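Long-range contact in MtN3/saliva family (Thermodesulfovibrio yellowstonii, PDB 4RNG), which probably carries sugars across the membrane as a SemiSWEET transporter, a bacterial homologue of the SWEET family: residues L41-F55 and N70-K84. Sequence-based numbering, arbitrary orientation.
Sequences LAMFIFMAIGITLWF and NLISLILIFLIIFMK. With SO4 (sulfate ion), chain K.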
loop_
_atom_site.group_PDB
_atom_site.type_symbol
_atom_site.label_atom_id
_atom_site.label_comp_id
_atom_site.label_asym_id
_atom_site.label_seq_id
_atom_site.Cartn_x
_atom_site.Cartn_y
_atom_site.Cartn_z
ATOM N N LEU C 41 1.011 5.221 -12.209
ATOM C CA LEU C 41 0.274 4.032 -12.598
ATOM C C LEU C 41 1.080 2.780 -12.271
ATOM O O LEU C 41 0.526 1.769 -11.831
ATOM C CB LEU C 41 -0.071 4.079 -14.089
ATOM C CG LEU C 41 -0.939 2.946 -14.649
ATOM C CD1 LEU C 41 -2.300 2.909 -13.977
ATOM C CD2 LEU C 41 -1.080 3.053 -16.168
ATOM N N ALA C 42 2.394 2.855 -12.468
ATOM C CA ALA C 42 3.255 1.700 -12.201
ATOM C C ALA C 42 3.088 1.234 -10.774
ATOM O O ALA C 42 2.927 0.041 -10.521
ATOM C CB ALA C 42 4.718 2.028 -12.485
ATOM N N MET C 43 3.117 2.184 -9.849
ATOM C CA MET C 43 2.968 1.892 -8.436
ATOM C C MET C 43 1.704 1.084 -8.173
ATOM O O MET C 43 1.735 0.092 -7.441
ATOM C CB MET C 43 2.958 3.179 -7.597
ATOM C CG MET C 43 2.553 2.914 -6.158
ATOM S SD MET C 43 2.369 4.361 -5.119
ATOM C CE MET C 43 1.429 3.655 -3.765
ATOM N N PHE C 44 0.588 1.499 -8.758
ATOM C CA PHE C 44 -0.657 0.811 -8.454
ATOM C C PHE C 44 -0.766 -0.507 -9.212
ATOM O O PHE C 44 -1.343 -1.469 -8.696
ATOM C CB PHE C 44 -1.852 1.705 -8.739
ATOM C CG PHE C 44 -2.074 2.740 -7.677
ATOM C CD1 PHE C 44 -2.627 2.388 -6.461
ATOM C CD2 PHE C 44 -1.687 4.056 -7.877
ATOM C CE1 PHE C 44 -2.809 3.330 -5.476
ATOM C CE2 PHE C 44 -1.871 5.005 -6.895
ATOM C CZ PHE C 44 -2.433 4.642 -5.690
ATOM N N ILE C 45 -0.184 -0.571 -10.408
ATOM C CA ILE C 45 -0.163 -1.824 -11.146
ATOM C C ILE C 45 0.503 -2.907 -10.327
ATOM O O ILE C 45 -0.071 -3.956 -10.065
ATOM C CB ILE C 45 0.613 -1.703 -12.462
ATOM C CG1 ILE C 45 -0.132 -0.860 -13.490
ATOM C CG2 ILE C 45 0.826 -3.064 -13.069
ATOM C CD1 ILE C 45 0.691 -0.701 -14.782
ATOM N N PHE C 46 1.723 -2.629 -9.905
ATOM C CA PHE C 46 2.488 -3.589 -9.144
ATOM C C PHE C 46 1.951 -3.773 -7.722
ATOM O O PHE C 46 2.099 -4.845 -7.148
ATOM C CB PHE C 46 3.955 -3.182 -9.165
ATOM C CG PHE C 46 4.610 -3.439 -10.496
ATOM C CD1 PHE C 46 4.929 -4.724 -10.888
ATOM C CD2 PHE C 46 4.875 -2.399 -11.364
ATOM C CE1 PHE C 46 5.509 -4.968 -12.116
ATOM C CE2 PHE C 46 5.459 -2.636 -12.593
ATOM C CZ PHE C 46 5.775 -3.922 -12.968
ATOM N N MET C 47 1.366 -2.727 -7.143
ATOM C CA MET C 47 0.751 -2.858 -5.830
ATOM C C MET C 47 -0.329 -3.941 -5.909
ATOM O O MET C 47 -0.386 -4.831 -5.059
ATOM C CB MET C 47 0.116 -1.544 -5.351
ATOM C CG MET C 47 0.971 -0.704 -4.412
ATOM S SD MET C 47 1.771 -1.646 -3.095
ATOM C CE MET C 47 0.364 -2.152 -2.123
ATOM N N ALA C 48 -1.159 -3.874 -6.951
ATOM C CA ALA C 48 -2.251 -4.822 -7.131
ATOM C C ALA C 48 -1.766 -6.270 -7.133
ATOM O O ALA C 48 -2.299 -7.101 -6.388
ATOM C CB ALA C 48 -3.004 -4.521 -8.411
ATOM N N ILE C 49 -0.758 -6.582 -7.948
ATOM C CA ILE C 49 -0.230 -7.954 -7.970
ATOM C C ILE C 49 0.335 -8.371 -6.625
ATOM O O ILE C 49 0.035 -9.471 -6.148
ATOM C CB ILE C 49 0.852 -8.160 -9.019
ATOM C CG1 ILE C 49 0.278 -7.953 -10.408
ATOM C CG2 ILE C 49 1.402 -9.558 -8.936
ATOM C CD1 ILE C 49 0.792 -6.734 -10.999
ATOM N N GLY C 50 1.148 -7.497 -6.018
ATOM C CA GLY C 50 1.738 -7.790 -4.729
ATOM C C GLY C 50 0.662 -8.075 -3.707
ATOM O O GLY C 50 0.718 -9.071 -2.994
ATOM N N ILE C 51 -0.361 -7.234 -3.710
ATOM C CA ILE C 51 -1.495 -7.362 -2.809
ATOM C C ILE C 51 -2.261 -8.662 -3.028
ATOM O O ILE C 51 -2.709 -9.287 -2.066
ATOM C CB ILE C 51 -2.453 -6.164 -2.975
ATOM C CG1 ILE C 51 -1.870 -4.958 -2.257
ATOM C CG2 ILE C 51 -3.829 -6.463 -2.388
ATOM C CD1 ILE C 51 -2.760 -3.776 -2.287
ATOM N N THR C 52 -2.370 -9.092 -4.281
ATOM C CA THR C 52 -2.959 -10.394 -4.566
ATOM C C THR C 52 -2.111 -11.520 -3.951
ATOM O O THR C 52 -2.645 -12.504 -3.445
ATOM C CB THR C 52 -3.117 -10.623 -6.071
ATOM O OG1 THR C 52 -2.041 -11.458 -6.519
ATOM N N LEU C 53 -0.789 -11.392 -4.021
ATOM C CA LEU C 53 0.097 -12.347 -3.349
ATOM C C LEU C 53 0.016 -12.269 -1.820
ATOM O O LEU C 53 0.106 -13.280 -1.143
ATOM C CB LEU C 53 1.539 -12.140 -3.800
ATOM C CG LEU C 53 1.883 -12.768 -5.139
ATOM C CD1 LEU C 53 3.353 -12.550 -5.481
ATOM C CD2 LEU C 53 1.598 -14.246 -5.023
ATOM N N TRP C 54 -0.132 -11.067 -1.267
ATOM C CA TRP C 54 -0.342 -10.934 0.171
ATOM C C TRP C 54 -1.628 -11.663 0.585
ATOM O O TRP C 54 -1.698 -12.273 1.646
ATOM C CB TRP C 54 -0.433 -9.466 0.569
ATOM C CG TRP C 54 0.882 -8.818 0.765
ATOM C CD1 TRP C 54 1.387 -7.767 0.061
ATOM C CD2 TRP C 54 1.877 -9.166 1.730
ATOM N NE1 TRP C 54 2.629 -7.438 0.530
ATOM C CE2 TRP C 54 2.960 -8.300 1.562
ATOM C CE3 TRP C 54 1.958 -10.146 2.731
ATOM C CZ2 TRP C 54 4.111 -8.353 2.346
ATOM C CZ3 TRP C 54 3.099 -10.215 3.506
ATOM C CH2 TRP C 54 4.161 -9.321 3.310
ATOM N N PHE C 55 -2.648 -11.594 -0.266
ATOM C CA PHE C 55 -3.861 -12.353 -0.037
ATOM C C PHE C 55 -3.594 -13.855 0.097
ATOM O O PHE C 55 -4.017 -14.475 1.063
ATOM C CB PHE C 55 -4.857 -12.113 -1.168
ATOM C CG PHE C 55 -5.881 -13.209 -1.299
ATOM C CD1 PHE C 55 -6.905 -13.347 -0.372
ATOM C CD2 PHE C 55 -5.806 -14.117 -2.340
ATOM C CE1 PHE C 55 -7.838 -14.371 -0.469
ATOM C CE2 PHE C 55 -6.746 -15.141 -2.451
ATOM C CZ PHE C 55 -7.770 -15.261 -1.511
ATOM N N ASN C 70 -6.388 -7.219 2.145
ATOM C CA ASN C 70 -5.861 -7.275 0.800
ATOM C C ASN C 70 -6.938 -7.389 -0.279
ATOM O O ASN C 70 -6.884 -6.680 -1.297
ATOM C CB ASN C 70 -4.834 -8.401 0.729
ATOM C CG ASN C 70 -3.510 -7.996 1.373
ATOM O OD1 ASN C 70 -2.698 -7.319 0.749
ATOM N ND2 ASN C 70 -3.342 -8.303 2.641
ATOM N N LEU C 71 -7.973 -8.175 -0.017
ATOM C CA LEU C 71 -9.087 -8.244 -0.952
ATOM C C LEU C 71 -9.701 -6.865 -1.157
ATOM O O LEU C 71 -9.934 -6.440 -2.282
ATOM C CB LEU C 71 -10.138 -9.230 -0.474
ATOM C CG LEU C 71 -9.658 -10.683 -0.538
ATOM C CD1 LEU C 71 -10.655 -11.646 0.107
ATOM C CD2 LEU C 71 -9.328 -11.087 -1.954
ATOM N N ILE C 72 -9.983 -6.179 -0.056
ATOM C CA ILE C 72 -10.624 -4.894 -0.137
ATOM C C ILE C 72 -9.700 -3.820 -0.721
ATOM O O ILE C 72 -10.161 -2.970 -1.486
ATOM C CB ILE C 72 -11.157 -4.487 1.242
ATOM C CG1 ILE C 72 -12.077 -5.586 1.777
ATOM C CG2 ILE C 72 -11.898 -3.159 1.174
ATOM C CD1 ILE C 72 -12.337 -5.453 3.231
ATOM N N SER C 73 -8.415 -3.812 -0.362
ATOM C CA SER C 73 -7.493 -2.853 -1.004
ATOM C C SER C 73 -7.474 -3.041 -2.523
ATOM O O SER C 73 -7.415 -2.078 -3.273
ATOM C CB SER C 73 -6.074 -2.961 -0.449
ATOM O OG SER C 73 -6.039 -2.609 0.911
ATOM N N LEU C 74 -7.520 -4.298 -2.954
ATOM C CA LEU C 74 -7.527 -4.646 -4.370
ATOM C C LEU C 74 -8.710 -4.013 -5.114
ATOM O O LEU C 74 -8.563 -3.538 -6.233
ATOM C CB LEU C 74 -7.547 -6.171 -4.522
ATOM C CG LEU C 74 -7.274 -6.720 -5.913
ATOM C CD1 LEU C 74 -5.962 -6.140 -6.421
ATOM C CD2 LEU C 74 -7.241 -8.249 -5.898
ATOM N N ILE C 75 -9.891 -4.038 -4.505
ATOM C CA ILE C 75 -11.043 -3.356 -5.059
ATOM C C ILE C 75 -10.795 -1.871 -5.183
ATOM O O ILE C 75 -11.051 -1.272 -6.224
ATOM C CB ILE C 75 -12.303 -3.585 -4.219
ATOM C CG1 ILE C 75 -12.792 -5.028 -4.397
ATOM C CG2 ILE C 75 -13.411 -2.651 -4.677
ATOM C CD1 ILE C 75 -13.019 -5.776 -3.124
ATOM N N LEU C 76 -10.286 -1.279 -4.112
ATOM C CA LEU C 76 -10.061 0.156 -4.091
ATOM C C LEU C 76 -8.951 0.556 -5.068
ATOM O O LEU C 76 -9.049 1.570 -5.765
ATOM C CB LEU C 76 -9.734 0.605 -2.660
ATOM C CG LEU C 76 -10.864 0.415 -1.637
ATOM C CD1 LEU C 76 -10.389 0.769 -0.248
ATOM C CD2 LEU C 76 -12.127 1.210 -1.994
ATOM N N ILE C 77 -7.916 -0.277 -5.154
ATOM C CA ILE C 77 -6.805 -0.002 -6.057
ATOM C C ILE C 77 -7.267 -0.070 -7.490
ATOM O O ILE C 77 -6.901 0.774 -8.309
ATOM C CB ILE C 77 -5.640 -0.957 -5.834
ATOM C CG1 ILE C 77 -4.774 -0.412 -4.705
ATOM C CG2 ILE C 77 -4.775 -1.065 -7.069
ATOM C CD1 ILE C 77 -3.591 -1.282 -4.390
ATOM N N PHE C 78 -8.115 -1.049 -7.783
ATOM C CA PHE C 78 -8.689 -1.129 -9.105
ATOM C C PHE C 78 -9.467 0.146 -9.454
ATOM O O PHE C 78 -9.405 0.601 -10.596
ATOM C CB PHE C 78 -9.593 -2.335 -9.246
ATOM C CG PHE C 78 -10.383 -2.314 -10.496
ATOM C CD1 PHE C 78 -9.787 -2.650 -11.702
ATOM C CD2 PHE C 78 -11.705 -1.930 -10.483
ATOM C CE1 PHE C 78 -10.507 -2.613 -12.868
ATOM C CE2 PHE C 78 -12.436 -1.889 -11.655
ATOM C CZ PHE C 78 -11.832 -2.230 -12.846
ATOM N N LEU C 79 -10.210 0.716 -8.511
ATOM C CA LEU C 79 -10.887 1.976 -8.829
ATOM C C LEU C 79 -9.911 3.003 -9.318
ATOM O O LEU C 79 -10.144 3.651 -10.326
ATOM C CB LEU C 79 -11.629 2.573 -7.632
ATOM C CG LEU C 79 -13.107 2.279 -7.507
ATOM C CD1 LEU C 79 -13.325 0.794 -7.398
ATOM C CD2 LEU C 79 -13.614 3.004 -6.291
ATOM N N ILE C 80 -8.809 3.126 -8.586
ATOM C CA ILE C 80 -7.790 4.112 -8.871
ATOM C C ILE C 80 -7.189 3.875 -10.240
ATOM O O ILE C 80 -7.017 4.826 -11.002
ATOM C CB ILE C 80 -6.695 4.106 -7.788
ATOM C CG1 ILE C 80 -7.280 4.675 -6.491
ATOM C CG2 ILE C 80 -5.506 4.926 -8.217
ATOM C CD1 ILE C 80 -6.436 4.411 -5.264
ATOM N N ILE C 81 -6.886 2.618 -10.558
ATOM C CA ILE C 81 -6.352 2.282 -11.881
ATOM C C ILE C 81 -7.345 2.687 -12.987
ATOM O O ILE C 81 -6.966 3.273 -14.004
ATOM C CB ILE C 81 -6.030 0.773 -11.993
ATOM C CG1 ILE C 81 -4.892 0.408 -11.040
ATOM C CG2 ILE C 81 -5.667 0.396 -13.425
ATOM C CD1 ILE C 81 -4.542 -1.076 -11.031
ATOM N N PHE C 82 -8.619 2.386 -12.759
ATOM C CA PHE C 82 -9.691 2.706 -13.697
ATOM C C PHE C 82 -9.820 4.231 -13.943
ATOM O O PHE C 82 -10.045 4.661 -15.076
ATOM C CB PHE C 82 -10.998 2.097 -13.194
ATOM C CG PHE C 82 -12.167 2.353 -14.078
ATOM C CD1 PHE C 82 -12.915 3.512 -13.958
ATOM C CD2 PHE C 82 -12.533 1.419 -15.022
ATOM C CE1 PHE C 82 -14.004 3.738 -14.771
ATOM C CE2 PHE C 82 -13.616 1.645 -15.842
ATOM C CZ PHE C 82 -14.349 2.813 -15.716
ATOM N N MET C 83 -9.710 5.036 -12.886
ATOM C CA MET C 83 -9.772 6.489 -13.026
ATOM C C MET C 83 -8.498 7.110 -13.613
ATOM O O MET C 83 -8.555 8.147 -14.294
ATOM C CB MET C 83 -10.094 7.149 -11.688
ATOM C CG MET C 83 -11.573 7.180 -11.352
ATOM S SD MET C 83 -11.893 8.067 -9.820
ATOM C CE MET C 83 -11.036 7.008 -8.639
ATOM N N LYS C 84 -7.354 6.492 -13.337
ATOM C CA LYS C 84 -6.116 6.891 -13.991
ATOM C C LYS C 84 -6.260 6.727 -15.514
ATOM O O LYS C 84 -5.913 7.631 -16.276
ATOM C CB LYS C 84 -4.940 6.081 -13.455
ATOM C CG LYS C 84 -3.615 6.336 -14.161
ATOM C CD LYS C 84 -3.006 7.688 -13.812
ATOM C CE LYS C 84 -1.583 7.793 -14.365
ATOM N NZ LYS C 84 -1.178 9.188 -14.629
HETATM S S SO4 K . 3.450 6.080 -14.682
HETATM O O1 SO4 K . 2.230 6.624 -14.087
HETATM O O2 SO4 K . 3.866 6.963 -15.775
HETATM O O3 SO4 K . 3.187 4.748 -15.214
HETATM O O4 SO4 K . 4.490 5.968 -13.655
#
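Helical segments 41-55 and 70-84 run antiparallel at 162°, their axes 8.9 Å apart at closest approach, with Ala48 level with Leu74 midway and the backbones closest at Phe55 and Asn70. Ile51 and Ile77 interlock as reciprocal knobs into holes. Ile77 is held among Phe44, Met47, Ala48 and Ile51, and Ile51 among Asn70, Ser73, Leu74 and Ile77; Ile51 CD1 and Ile77 CD1 meet tip to tip at 3.4 Å. Toward the start of 41-55, Ile80 crosses the Phe44 side chain at about a right angle and sets CG2 over the ring centre, 3.8 Å from the centroid, while Ile77 CG1 lies at the ring edge.

At the other end, the Asn70 side chain crosses that of Trp54, OD1 3.1 Å from Trp54 CB and the amide and indole planes 24° apart. Asn70 ND2 hydrogen-bonds to Val66 O and Trp54 NE1 to Thr19 OG1 of the second subunit. With CG anti to the backbone N (chi1 158°), the Phe55 ring receives Leu71 CD2 over one face. A sulfate ion, probably from the crystallisation liquor, accepts a nearly straight hydrogen bond from Leu41 N (2.6 Å to sulfate O1). The pairing joins the last two transmembrane helices of the three-helix SemiSWEET (PQ-loop) bundle, two copies of which form the dimer.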